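Side-chain contacts in ribonuclease (Nicotiana glutinosa, PDB 1IYB), which probably cleaves RNA as a plant ribonuclease of the T2 family and binds guanosine-5'-monophosphate in its pocket: residues A[92-97]-A[113-118]; A[151-154]-A[158-161]. All coordinates share one frame; numbering follows the deposited sequence.

Contact 1 (A[92-97]-A[113-118]); sequences AFWSHE and GYFKKA. With 5GP (guanosine-5'-monophosphate), chain C.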
# COMPACT_ATOMS: atom_id res chain seq x y z
N ALA A 92 -14.31 2.51 -12.39
CA ALA A 92 -13.68 1.87 -11.24
C ALA A 92 -12.17 2.13 -11.27
O ALA A 92 -11.54 2.32 -10.23
CB ALA A 92 -13.96 0.37 -11.24
N PHE A 93 -11.60 2.13 -12.47
CA PHE A 93 -10.17 2.36 -12.64
C PHE A 93 -9.85 3.81 -12.30
O PHE A 93 -8.92 4.08 -11.53
CB PHE A 93 -9.80 2.03 -14.10
CG PHE A 93 -8.31 2.05 -14.39
CD1 PHE A 93 -7.37 1.87 -13.38
CD2 PHE A 93 -7.86 2.21 -15.70
CE1 PHE A 93 -6.00 1.85 -13.67
CE2 PHE A 93 -6.50 2.18 -16.01
CZ PHE A 93 -5.57 2.00 -14.99
N TRP A 94 -10.62 4.75 -12.85
CA TRP A 94 -10.39 6.17 -12.58
C TRP A 94 -10.58 6.49 -11.10
O TRP A 94 -9.80 7.25 -10.51
CB TRP A 94 -11.33 7.03 -13.44
CG TRP A 94 -11.22 6.69 -14.90
CD1 TRP A 94 -10.10 6.29 -15.56
CD2 TRP A 94 -12.27 6.72 -15.87
NE1 TRP A 94 -10.38 6.05 -16.88
CE2 TRP A 94 -11.71 6.31 -17.10
CE3 TRP A 94 -13.63 7.05 -15.82
CZ2 TRP A 94 -12.46 6.21 -18.28
CZ3 TRP A 94 -14.38 6.96 -17.00
CH2 TRP A 94 -13.79 6.54 -18.21
N SER A 95 -11.60 5.90 -10.49
CA SER A 95 -11.87 6.12 -9.07
C SER A 95 -10.69 5.64 -8.24
O SER A 95 -10.24 6.32 -7.32
CB SER A 95 -13.14 5.38 -8.63
OG SER A 95 -13.35 5.53 -7.24
N HIS A 96 -10.18 4.45 -8.58
CA HIS A 96 -9.05 3.88 -7.87
C HIS A 96 -7.82 4.78 -7.95
O HIS A 96 -7.13 5.00 -6.96
CB HIS A 96 -8.71 2.50 -8.46
CG HIS A 96 -7.42 1.93 -7.95
ND1 HIS A 96 -7.29 1.43 -6.68
CD2 HIS A 96 -6.21 1.82 -8.54
CE1 HIS A 96 -6.04 1.02 -6.50
NE2 HIS A 96 -5.36 1.25 -7.61
N GLU A 97 -7.54 5.31 -9.14
CA GLU A 97 -6.38 6.17 -9.30
C GLU A 97 -6.53 7.47 -8.51
O GLU A 97 -5.55 7.96 -7.93
CB GLU A 97 -6.13 6.46 -10.79
CG GLU A 97 -5.68 5.21 -11.55
CD GLU A 97 -4.36 4.65 -11.02
OE1 GLU A 97 -4.26 3.42 -10.84
OE2 GLU A 97 -3.42 5.44 -10.81
N GLY A 113 -8.61 19.07 -11.96
CA GLY A 113 -7.24 19.41 -12.30
C GLY A 113 -6.32 18.20 -12.44
O GLY A 113 -5.42 18.19 -13.27
N TYR A 114 -6.56 17.19 -11.60
CA TYR A 114 -5.76 15.97 -11.61
C TYR A 114 -5.96 15.21 -12.93
O TYR A 114 -4.99 14.89 -13.62
CB TYR A 114 -6.18 15.07 -10.44
CG TYR A 114 -5.47 13.73 -10.40
CD1 TYR A 114 -4.17 13.61 -9.91
CD2 TYR A 114 -6.11 12.57 -10.86
CE1 TYR A 114 -3.51 12.38 -9.89
CE2 TYR A 114 -5.46 11.34 -10.84
CZ TYR A 114 -4.17 11.25 -10.35
OH TYR A 114 -3.53 10.02 -10.35
N PHE A 115 -7.21 14.92 -13.27
CA PHE A 115 -7.48 14.20 -14.50
C PHE A 115 -7.11 15.02 -15.73
O PHE A 115 -6.62 14.46 -16.71
CB PHE A 115 -8.95 13.77 -14.54
CG PHE A 115 -9.25 12.62 -13.62
CD1 PHE A 115 -9.72 12.85 -12.32
CD2 PHE A 115 -8.99 11.32 -14.01
CE1 PHE A 115 -9.93 11.78 -11.44
CE2 PHE A 115 -9.19 10.25 -13.14
CZ PHE A 115 -9.66 10.48 -11.85
N LYS A 116 -7.32 16.33 -15.67
CA LYS A 116 -6.95 17.18 -16.81
C LYS A 116 -5.44 17.16 -17.03
O LYS A 116 -4.97 17.07 -18.16
CB LYS A 116 -7.42 18.62 -16.58
CG LYS A 116 -6.86 19.62 -17.58
CD LYS A 116 -7.33 21.04 -17.27
CE LYS A 116 -6.43 22.08 -17.93
NZ LYS A 116 -6.29 21.87 -19.40
N LYS A 117 -4.67 17.23 -15.94
CA LYS A 117 -3.22 17.22 -16.08
C LYS A 117 -2.76 15.90 -16.71
O LYS A 117 -1.89 15.89 -17.58
CB LYS A 117 -2.54 17.40 -14.71
CG LYS A 117 -1.02 17.42 -14.78
CD LYS A 117 -0.50 18.61 -15.56
CE LYS A 117 1.02 18.57 -15.67
NZ LYS A 117 1.57 19.81 -16.28
N ALA A 118 -3.34 14.79 -16.26
CA ALA A 118 -2.98 13.49 -16.80
C ALA A 118 -3.28 13.44 -18.30
O ALA A 118 -2.48 12.92 -19.08
CB ALA A 118 -3.75 12.39 -16.08
P 5GP C . -1.74 1.38 -8.93
O1P 5GP C . -1.16 1.56 -7.60
O2P 5GP C . -2.22 2.70 -9.52
O3P 5GP C . -0.73 0.68 -9.89
O5' 5GP C . -3.04 0.38 -8.93
C5' 5GP C . -3.67 -0.07 -10.19
C4' 5GP C . -4.88 -1.01 -10.00
O4' 5GP C . -5.94 -0.53 -10.94
C3' 5GP C . -4.75 -2.49 -10.36
O3' 5GP C . -4.23 -3.29 -9.32
C2' 5GP C . -6.17 -2.92 -10.73
O2' 5GP C . -6.93 -3.34 -9.58
C1' 5GP C . -6.74 -1.67 -11.38
N9 5GP C . -6.97 -1.64 -12.86
C8 5GP C . -8.14 -1.54 -13.57
N7 5GP C . -8.01 -1.44 -14.88
C5 5GP C . -6.61 -1.48 -15.03
C6 5GP C . -5.84 -1.40 -16.24
O6 5GP C . -6.25 -1.29 -17.39
N1 5GP C . -4.44 -1.48 -15.97
C2 5GP C . -3.89 -1.60 -14.70
N2 5GP C . -2.55 -1.66 -14.68
N3 5GP C . -4.61 -1.67 -13.56
C4 5GP C . -5.97 -1.60 -13.81
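Trp94 and Glu97, on the helix 91-102 that lines the guanosine-5'-monophosphate pocket of this T2-family ribonuclease, are backed by Phe115 and Tyr114 of helix 111-124. The CA atoms of Trp94 and Phe115 are 8.8 Å apart, and the ring of Phe115 spans the space between the two backbones. That ring comes in edge first: its CZ lies 3.5 Å from Trp94 O, and the oxygen sits close to the ring plane. Beside it, CE2 of Phe115 touches Trp94 CB at 3.9 Å, while the indole runs on away from the contact and its NE1 bonds to Trp80 O. Tyr114 lays CD2 over one face of Phe115, near the rim. With its CG anti to the backbone N (chi1 177°), Tyr114 carries its hydroxyl toward helix 91-102, reaching 3.8 Å between OH and Glu97 O; the hydrogen bond of OH goes to Leu45 O on strand 41-48.

The other side of helix 91-102 meets the nucleotide. The ring of Phe93 lies nearly parallel to the guanine, with base atom C5 3.5 Å above the ring centre. His96 NE2 donates to O5' of the nucleotide (2.8 Å, 148° at the hydrogen). Glu97, bent at chi2, brings OE1 to 2.5 Å from phosphate oxygen O2P, and Trp46 NE1 is hydrogen-bonded to its OE2, which is likely to limit the turning of the carboxylate.

Chemically the two faces differ. The pocket side uses an aromatic face and polar ends, whereas the Phe115 edge probably suits Trp94 O electrostatically, since ring hydrogens carry slight positive charge. No hydrogen bond joins the two segments, so what passes directly between them is apolar contact and the ring edge at Trp94 O; Trp80 and Met76 also touch both Trp94 and Phe115.

Contact 2 (A[151-154]-A[158-161]); sequences AIRS and YAPG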
# COMPACT_ATOMS: atom_id res chain seq x y z
N ALA A 151 15.33 6.87 -27.42
CA ALA A 151 14.41 7.39 -28.42
C ALA A 151 13.49 8.39 -27.72
O ALA A 151 13.19 9.46 -28.24
CB ALA A 151 13.60 6.26 -29.03
N ILE A 152 13.06 8.03 -26.52
CA ILE A 152 12.18 8.89 -25.74
C ILE A 152 12.91 10.13 -25.23
O ILE A 152 12.39 11.24 -25.29
CB ILE A 152 11.55 8.11 -24.57
CG1 ILE A 152 10.63 7.01 -25.13
CG2 ILE A 152 10.78 9.05 -23.65
CD1 ILE A 152 10.22 5.98 -24.11
N ARG A 153 14.13 9.93 -24.74
CA ARG A 153 14.92 11.05 -24.23
C ARG A 153 15.17 12.09 -25.32
O ARG A 153 15.05 13.29 -25.09
CB ARG A 153 16.25 10.57 -23.67
CG ARG A 153 17.07 11.68 -23.04
CD ARG A 153 18.38 11.16 -22.48
NE ARG A 153 19.24 10.59 -23.51
CZ ARG A 153 20.44 10.08 -23.28
NH1 ARG A 153 20.93 10.07 -22.04
NH2 ARG A 153 21.15 9.57 -24.28
N SER A 154 15.51 11.63 -26.52
CA SER A 154 15.77 12.55 -27.63
C SER A 154 14.52 13.33 -28.00
O SER A 154 14.60 14.49 -28.44
CB SER A 154 16.27 11.78 -28.85
OG SER A 154 17.51 11.16 -28.59
N TYR A 158 13.94 14.24 -21.62
CA TYR A 158 14.12 13.65 -20.29
C TYR A 158 14.22 12.13 -20.39
O TYR A 158 13.62 11.53 -21.27
CB TYR A 158 12.96 14.04 -19.37
CG TYR A 158 12.85 15.53 -19.14
CD1 TYR A 158 12.24 16.36 -20.09
CD2 TYR A 158 13.41 16.12 -18.01
CE1 TYR A 158 12.20 17.74 -19.91
CE2 TYR A 158 13.37 17.50 -17.82
CZ TYR A 158 12.77 18.30 -18.78
OH TYR A 158 12.75 19.67 -18.61
N ALA A 159 14.97 11.53 -19.48
CA ALA A 159 15.16 10.08 -19.46
C ALA A 159 13.98 9.39 -18.79
O ALA A 159 13.62 9.70 -17.66
CB ALA A 159 16.44 9.74 -18.71
N PRO A 160 13.35 8.43 -19.49
CA PRO A 160 12.21 7.72 -18.92
C PRO A 160 12.59 6.49 -18.11
O PRO A 160 13.72 6.00 -18.17
CB PRO A 160 11.42 7.32 -20.16
CG PRO A 160 12.53 6.93 -21.10
CD PRO A 160 13.52 8.08 -20.91
N GLY A 161 11.63 6.01 -17.34
CA GLY A 161 11.81 4.80 -16.56
C GLY A 161 11.04 3.74 -17.33
O GLY A 161 9.92 3.99 -17.78
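Arg153 and Tyr158 bring their CA atoms to 4.8 Å where the chain leaves helix 145-156 and runs back past its last turns, residues 158-160 having extended backbone angles. This is the helix-to-strand connection that delivers the chain to strand 161-166, an outer strand of the four-stranded antiparallel sheet. No conventional hydrogen bond spans the two segments. What joins the backbones is a CA-H...O contact: Arg153 CA stands 3.3 Å from Tyr158 O, with 149° at the hydrogen, so the helix presents a weakly polar C-H to the carbonyl.

The aliphatic start of the Arg153 side chain lies along the same peptide. CG is anti to the backbone N (chi1 -176°), which lays it alongside the Tyr158 carbonyl, 3.9 Å from Tyr158 O. Further out the chain bends at chi3 and its guanidinium leads away from the loop. Tyr158 turns its own CB away from the helix, and its side chain touches Leu188 and Glu190; Glu190 also accepts the bond from Ala159 N.

On the buried side, Ile152 and Pro160 make the apolar part of the contact. Both rest on Ile177 of strand 172-182, while Ile152 also touches Leu127 and Ile130 of helix 127-133, so Ile152 links helix 127-133 to the sheet, with Pro160 beside it on strand 172-182. Replacing Pro160 with a glycine would probably open a gap beside Ile152 and Ile177 and free the backbone to turn just ahead of the strand.

The Pro160 ring enters with one corner leading. Its CG lodges against three carbons of Ile152: CG2 at 3.7 Å, CB at 3.8 Å and CD1 at 3.9 Å.

Contact 1 and contact 2 lie on opposite sides of the chain's centre, with contact centres 24 Å apart and nearest atoms about 11 Å apart, so neither touches the other. They follow in series along the chain, contact 1 closing before contact 2 opens. Only contact 1 contains pocket residues: Phe93, His96 and Glu97 reach the nucleotide, which is also hydrogen-bonded to Lys100, His101, Thr82, Leu83 and Gln16. None of the pocket's residues lies in contact 2. The four-stranded sheet relates the two: contact 1 borders its outer strand 41-48, whereas contact 2 feeds strand 161-166 at the other edge.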